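Long-range contacts in hypothetical protein (Aeropyrum pernix, PDB 2P6H), which is of unknown function but belongs to the YjbQ (UPF0047) family and assembles as three copies of one chain: residues H43-V48 / H85-N90; N51-R56 / W111-F116. All coordinates share one frame; numbering follows the deposited sequence.

Interaction 1 of 2, residues H43-V48 / H85-N90. With SO4 (sulfate ion), chain C.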
loop_
_atom_site.group_PDB
_atom_site.type_symbol
_atom_site.label_atom_id
_atom_site.label_comp_id
_atom_site.label_asym_id
_atom_site.label_seq_id
_atom_site.Cartn_x
_atom_site.Cartn_y
_atom_site.Cartn_z
ATOM N N HIS A 43 -12.994 1.452 -6.511
ATOM C CA HIS A 43 -13.779 2.228 -5.545
ATOM C C HIS A 43 -12.926 3.095 -4.619
ATOM O O HIS A 43 -11.853 2.673 -4.197
ATOM C CB HIS A 43 -14.639 1.282 -4.695
ATOM C CG HIS A 43 -15.472 0.330 -5.500
ATOM N ND1 HIS A 43 -16.442 0.751 -6.384
ATOM C CD2 HIS A 43 -15.474 -1.024 -5.556
ATOM C CE1 HIS A 43 -17.005 -0.301 -6.952
ATOM N NE2 HIS A 43 -16.435 -1.391 -6.468
ATOM N N THR A 44 -13.415 4.297 -4.315
ATOM C CA THR A 44 -12.722 5.211 -3.411
ATOM C C THR A 44 -13.244 5.039 -1.974
ATOM O O THR A 44 -12.708 5.639 -1.049
ATOM C CB THR A 44 -12.942 6.698 -3.797
ATOM O OG1 THR A 44 -14.334 7.023 -3.669
ATOM C CG2 THR A 44 -12.482 6.970 -5.225
ATOM N N THR A 45 -14.296 4.236 -1.795
ATOM C CA THR A 45 -14.789 4.017 -0.417
ATOM C C THR A 45 -14.841 2.544 -0.055
ATOM O O THR A 45 -15.583 2.119 0.821
ATOM C CB THR A 45 -16.205 4.574 -0.245
ATOM O OG1 THR A 45 -17.067 3.974 -1.214
ATOM C CG2 THR A 45 -16.204 6.090 -0.457
ATOM N N ALA A 46 -13.971 1.792 -0.711
ATOM C CA ALA A 46 -13.754 0.389 -0.402
ATOM C C ALA A 46 -12.290 0.157 -0.632
ATOM O O ALA A 46 -11.605 0.941 -1.274
ATOM C CB ALA A 46 -14.630 -0.577 -1.287
ATOM N N ALA A 47 -11.752 -0.923 -0.079
ATOM C CA ALA A 47 -10.326 -1.196 -0.240
ATOM C C ALA A 47 -10.073 -2.697 -0.307
ATOM O O ALA A 47 -10.990 -3.505 -0.218
ATOM C CB ALA A 47 -9.560 -0.592 0.947
ATOM N N VAL A 48 -8.803 -3.063 -0.544
ATOM C CA VAL A 48 -8.423 -4.470 -0.490
ATOM C C VAL A 48 -7.163 -4.610 0.318
ATOM O O VAL A 48 -6.247 -3.805 0.235
ATOM C CB VAL A 48 -8.143 -5.027 -1.891
ATOM C CG1 VAL A 48 -7.244 -4.069 -2.668
ATOM C CG2 VAL A 48 -7.426 -6.366 -1.767
ATOM N N HIS A 85 -15.487 8.841 6.193
ATOM C CA HIS A 85 -14.698 7.805 6.856
ATOM C C HIS A 85 -14.216 6.709 5.901
ATOM O O HIS A 85 -13.103 6.194 6.048
ATOM C CB HIS A 85 -15.517 7.148 7.967
ATOM C CG HIS A 85 -16.596 6.247 7.455
ATOM N ND1 HIS A 85 -17.809 6.722 7.006
ATOM C CD2 HIS A 85 -16.617 4.907 7.244
ATOM C CE1 HIS A 85 -18.529 5.718 6.540
ATOM N NE2 HIS A 85 -17.827 4.603 6.672
ATOM N N ALA A 86 -15.059 6.339 4.940
ATOM C CA ALA A 86 -14.694 5.287 3.987
ATOM C C ALA A 86 -13.531 5.729 3.093
ATOM O O ALA A 86 -12.623 4.967 2.789
ATOM C CB ALA A 86 -15.921 4.921 3.128
ATOM N N HIS A 87 -13.556 6.982 2.649
ATOM C CA HIS A 87 -12.484 7.510 1.814
ATOM C C HIS A 87 -11.185 7.461 2.621
ATOM O O HIS A 87 -10.143 7.052 2.116
ATOM C CB HIS A 87 -12.790 8.959 1.410
ATOM C CG HIS A 87 -13.975 9.108 0.499
ATOM N ND1 HIS A 87 -13.883 8.986 -0.871
ATOM C CD2 HIS A 87 -15.269 9.413 0.765
ATOM C CE1 HIS A 87 -15.070 9.220 -1.412
ATOM N NE2 HIS A 87 -15.926 9.481 -0.442
ATOM N N LEU A 88 -11.265 7.867 3.886
ATOM C CA LEU A 88 -10.107 7.881 4.766
ATOM C C LEU A 88 -9.552 6.461 4.962
ATOM O O LEU A 88 -8.339 6.248 4.908
ATOM C CB LEU A 88 -10.486 8.505 6.115
ATOM C CG LEU A 88 -11.018 9.946 6.058
ATOM C CD1 LEU A 88 -11.341 10.412 7.461
ATOM C CD2 LEU A 88 -9.990 10.881 5.405
ATOM N N GLY A 89 -10.435 5.491 5.175
ATOM C CA GLY A 89 -9.976 4.121 5.346
ATOM C C GLY A 89 -9.268 3.631 4.093
ATOM O O GLY A 89 -8.207 2.988 4.151
ATOM N N ASN A 90 -9.864 3.933 2.944
ATOM C CA ASN A 90 -9.280 3.548 1.664
ATOM C C ASN A 90 -7.874 4.099 1.501
ATOM O O ASN A 90 -6.992 3.441 1.000
ATOM C CB ASN A 90 -10.175 4.038 0.513
ATOM C CG ASN A 90 -9.496 3.897 -0.841
ATOM O OD1 ASN A 90 -9.846 3.055 -1.656
ATOM N ND2 ASN A 90 -8.509 4.773 -1.095
HETATM S S SO4 C . -16.879 4.761 -5.036
HETATM O O1 SO4 C . -17.789 5.766 -4.312
HETATM O O2 SO4 C . -17.523 4.121 -6.183
HETATM O O3 SO4 C . -16.483 3.679 -4.139
HETATM O O4 SO4 C . -15.672 5.422 -5.515
#
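After His43, whose ring has sulfate atom O2 at its edge, near the ring plane, and whose NE2 is hydrogen-bonded to Thr126 N, Thr44 turns one hydroxyl to both the helix and the ion. Its OG1 lies 3.2 Å from His87 CE1, approaching that ring obliquely, and donates to sulfate O4 at 2.8 Å; Thr44 N reaches the same oxygen with a nearly straight bond (168°). Thr44 O receives a CA-H...O contact from His87 CA at 3.4 Å. Thr45 divides the work between its branches: OG1 sits between the backbone N and the carbonyl carbon (chi1 56°), which turns it to sulfate O3 and Arg125, and leaves CG2 beside the backbone N, 3.4 Å above the centre of the His87 ring in a CH-pi contact. Thr45 CB also presses on Ala86 CB at 3.4 Å, tighter than usual for two carbons. Farther on, Ala47 CB points to the helix and stops 4.2 Å from Asn90 CA. His87 ND1 is hydrogen-bonded to Asn51 OD1 of the second subunit; an alanine in place of His87 would probably leave that oxygen without this bond and open a gap over Thr45 CG2. The arrangement is a loop leading into a strand, backed by a helix, that with Arg125 holds a sulfate; this is consistent with an anion site, though the ion probably comes from the crystallisation liquor.

Interaction 2 of 2, residues N51-R56 / W111-F116; sequences NEAEPR and WQRILF
Asn51 and Arg113 form an antiparallel hydrogen-bonded pair where strand 46-51 ends. Asn51 N donates to Arg113 O at 3.1 Å, and Arg113 N returns a bond of 2.8 Å to Asn51 O. One residue later the pairing gives way to a CA-H...O contact, Glu52 CA lying 3.3 Å from Trp111 O.

Apolar contacts follow the departing chain. Leu115 spreads its two methyls beneath it, CD1 lying 4.0 Å from Asn51 CB and CD2 4.2 Å from Ala53 CB. Ala53 CB also rests 4.1 Å from Arg113 CG; the arginine chain turns sharply about its CB-CG bond (chi2 -92°), and NH1 forms a salt bridge with Asp18.

The polar side chains of 51-56 shape the turn itself. Asn51 OD1 accepts from Glu52 N and also from His87 of the third subunit. Glu54 OE2 is gripped by Arg56 N, 2.9 Å away and above the carboxylate plane, and by Arg56 NH1 in a salt bridge whose hydrogen bond is weak. Together these features make a strand-to-helix connection: a strand ends, an inverse gamma turn centred on Ala53 redirects the chain, and Glu54 provides the N-cap of helix 55-69.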
loop_
_atom_site.group_PDB
_atom_site.type_symbol
_atom_site.label_atom_id
_atom_site.label_comp_id
_atom_site.label_asym_id
_atom_site.label_seq_id
_atom_site.Cartn_x
_atom_site.Cartn_y
_atom_site.Cartn_z
ATOM N N ASN A 51 -4.636 -10.420 4.517
ATOM C CA ASN A 51 -4.395 -10.873 5.880
ATOM C C ASN A 51 -5.203 -12.135 6.154
ATOM O O ASN A 51 -5.693 -12.799 5.250
ATOM C CB ASN A 51 -4.808 -9.753 6.852
ATOM C CG ASN A 51 -3.930 -9.764 8.090
ATOM O OD1 ASN A 51 -4.163 -10.502 9.043
ATOM N ND2 ASN A 51 -2.897 -8.904 8.063
ATOM N N GLU A 52 -5.306 -12.510 7.426
ATOM C CA GLU A 52 -5.975 -13.750 7.820
ATOM C C GLU A 52 -7.494 -13.631 7.854
ATOM O O GLU A 52 -8.044 -12.680 8.423
ATOM C CB GLU A 52 -5.461 -14.203 9.194
ATOM C CG GLU A 52 -5.723 -15.666 9.493
ATOM C CD GLU A 52 -5.095 -16.143 10.809
ATOM O OE1 GLU A 52 -4.082 -15.546 11.269
ATOM O OE2 GLU A 52 -5.610 -17.136 11.372
ATOM N N ALA A 53 -8.172 -14.604 7.249
ATOM C CA ALA A 53 -9.635 -14.592 7.212
ATOM C C ALA A 53 -10.237 -15.294 8.446
ATOM O O ALA A 53 -11.090 -16.166 8.342
ATOM C CB ALA A 53 -10.110 -15.248 5.893
ATOM N N GLU A 54 -9.794 -14.910 9.637
ATOM C CA GLU A 54 -10.347 -15.450 10.842
ATOM C C GLU A 54 -11.520 -14.593 11.220
ATOM O O GLU A 54 -11.435 -13.373 11.287
ATOM C CB GLU A 54 -9.282 -15.384 11.936
ATOM C CG GLU A 54 -9.632 -16.260 13.141
ATOM C CD GLU A 54 -10.509 -15.482 14.099
ATOM O OE1 GLU A 54 -10.105 -14.409 14.524
ATOM O OE2 GLU A 54 -11.582 -15.978 14.443
ATOM N N PRO A 55 -12.719 -15.186 11.427
ATOM C CA PRO A 55 -13.923 -14.399 11.767
ATOM C C PRO A 55 -13.808 -13.286 12.807
ATOM O O PRO A 55 -14.214 -12.155 12.554
ATOM C CB PRO A 55 -14.977 -15.471 12.143
ATOM C CG PRO A 55 -14.154 -16.754 12.299
ATOM C CD PRO A 55 -13.062 -16.610 11.261
ATOM N N ARG A 56 -13.229 -13.588 13.957
ATOM C CA ARG A 56 -13.130 -12.561 14.978
ATOM C C ARG A 56 -12.193 -11.444 14.531
ATOM O O ARG A 56 -12.485 -10.263 14.663
ATOM C CB ARG A 56 -12.597 -13.210 16.256
ATOM C CG ARG A 56 -13.657 -14.060 16.956
ATOM C CD ARG A 56 -13.033 -15.162 17.821
ATOM N NE ARG A 56 -14.028 -16.192 18.134
ATOM C CZ ARG A 56 -13.906 -17.377 17.506
ATOM N NH1 ARG A 56 -12.913 -17.580 16.659
ATOM N NH2 ARG A 56 -14.801 -18.341 17.736
ATOM N N TRP A 111 -1.184 -18.206 5.814
ATOM C CA TRP A 111 -2.391 -17.622 6.402
ATOM C C TRP A 111 -2.893 -16.344 5.734
ATOM O O TRP A 111 -3.804 -15.696 6.247
ATOM C CB TRP A 111 -2.144 -17.358 7.890
ATOM C CG TRP A 111 -1.399 -18.487 8.540
ATOM C CD1 TRP A 111 -0.104 -18.479 8.969
ATOM C CD2 TRP A 111 -1.877 -19.821 8.724
ATOM N NE1 TRP A 111 0.261 -19.731 9.401
ATOM C CE2 TRP A 111 -0.810 -20.575 9.261
ATOM C CE3 TRP A 111 -3.102 -20.454 8.479
ATOM C CZ2 TRP A 111 -0.931 -21.937 9.559
ATOM C CZ3 TRP A 111 -3.221 -21.814 8.777
ATOM C CH2 TRP A 111 -2.139 -22.536 9.312
ATOM N N GLN A 112 -2.300 -15.978 4.599
ATOM C CA GLN A 112 -2.715 -14.771 3.883
ATOM C C GLN A 112 -3.893 -15.029 2.958
ATOM O O GLN A 112 -3.939 -16.036 2.249
ATOM C CB GLN A 112 -1.559 -14.199 3.053
ATOM C CG GLN A 112 -0.383 -13.692 3.881
ATOM C CD GLN A 112 0.699 -13.033 3.032
ATOM O OE1 GLN A 112 1.043 -13.517 1.951
ATOM N NE2 GLN A 112 1.249 -11.929 3.532
ATOM N N ARG A 113 -4.847 -14.105 2.967
ATOM C CA ARG A 113 -6.007 -14.192 2.116
ATOM C C ARG A 113 -6.324 -12.817 1.569
ATOM O O ARG A 113 -5.953 -11.795 2.131
ATOM C CB ARG A 113 -7.177 -14.704 2.956
ATOM C CG ARG A 113 -6.913 -16.093 3.537
ATOM C CD ARG A 113 -7.429 -17.207 2.617
ATOM N NE ARG A 113 -7.147 -18.526 3.191
ATOM C CZ ARG A 113 -8.195 -19.340 3.411
ATOM N NH1 ARG A 113 -9.419 -18.942 3.111
ATOM N NH2 ARG A 113 -7.992 -20.554 3.930
ATOM N N ILE A 114 -7.016 -12.768 0.439
ATOM C CA ILE A 114 -7.384 -11.513 -0.201
ATOM C C ILE A 114 -8.692 -11.038 0.376
ATOM O O ILE A 114 -9.741 -11.640 0.184
ATOM C CB ILE A 114 -7.539 -11.705 -1.724
ATOM C CG1 ILE A 114 -6.241 -12.266 -2.308
ATOM C CG2 ILE A 114 -7.807 -10.342 -2.393
ATOM C CD1 ILE A 114 -6.222 -12.797 -3.741
ATOM N N LEU A 115 -8.648 -9.924 1.091
ATOM C CA LEU A 115 -9.843 -9.417 1.743
ATOM C C LEU A 115 -10.399 -8.132 1.146
ATOM O O LEU A 115 -9.682 -7.142 1.001
ATOM C CB LEU A 115 -9.547 -9.174 3.228
ATOM C CG LEU A 115 -8.913 -10.370 3.954
ATOM C CD1 LEU A 115 -8.555 -10.000 5.373
ATOM C CD2 LEU A 115 -9.885 -11.547 3.941
ATOM N N PHE A 116 -11.680 -8.157 0.797
ATOM C CA PHE A 116 -12.347 -6.973 0.280
ATOM C C PHE A 116 -12.805 -6.240 1.538
ATOM O O PHE A 116 -13.443 -6.832 2.414
ATOM C CB PHE A 116 -13.579 -7.337 -0.551
ATOM C CG PHE A 116 -14.228 -6.146 -1.202
ATOM C CD1 PHE A 116 -15.138 -5.367 -0.499
ATOM C CD2 PHE A 116 -13.910 -5.789 -2.511
ATOM C CE1 PHE A 116 -15.724 -4.247 -1.084
ATOM C CE2 PHE A 116 -14.492 -4.667 -3.111
ATOM C CZ PHE A 116 -15.401 -3.897 -2.395
#

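How the interactions relate
The two interactions occupy opposite ends of strand 46-51, their centres 18 Å apart, and meet through its neighbour 113-118. Ala46 CB of interaction 1 packs 3.6 Å from Phe116 CZ of interaction 2, and Val48 CG2 lies 4.0 Å from Ile114 CG2. Along the chain their segments alternate, with helix 55-69 running from the turn of interaction 2 toward helix 84-93 of interaction 1. The assembly adds a second link: Asn51 of one subunit bonds to His87 and to Thr44 O of a neighbouring subunit. The strand end of one copy thus bonds to Thr44, whose N and OG1 hold the sulfate, in another, and the two contacts meet both within a chain and between subunits.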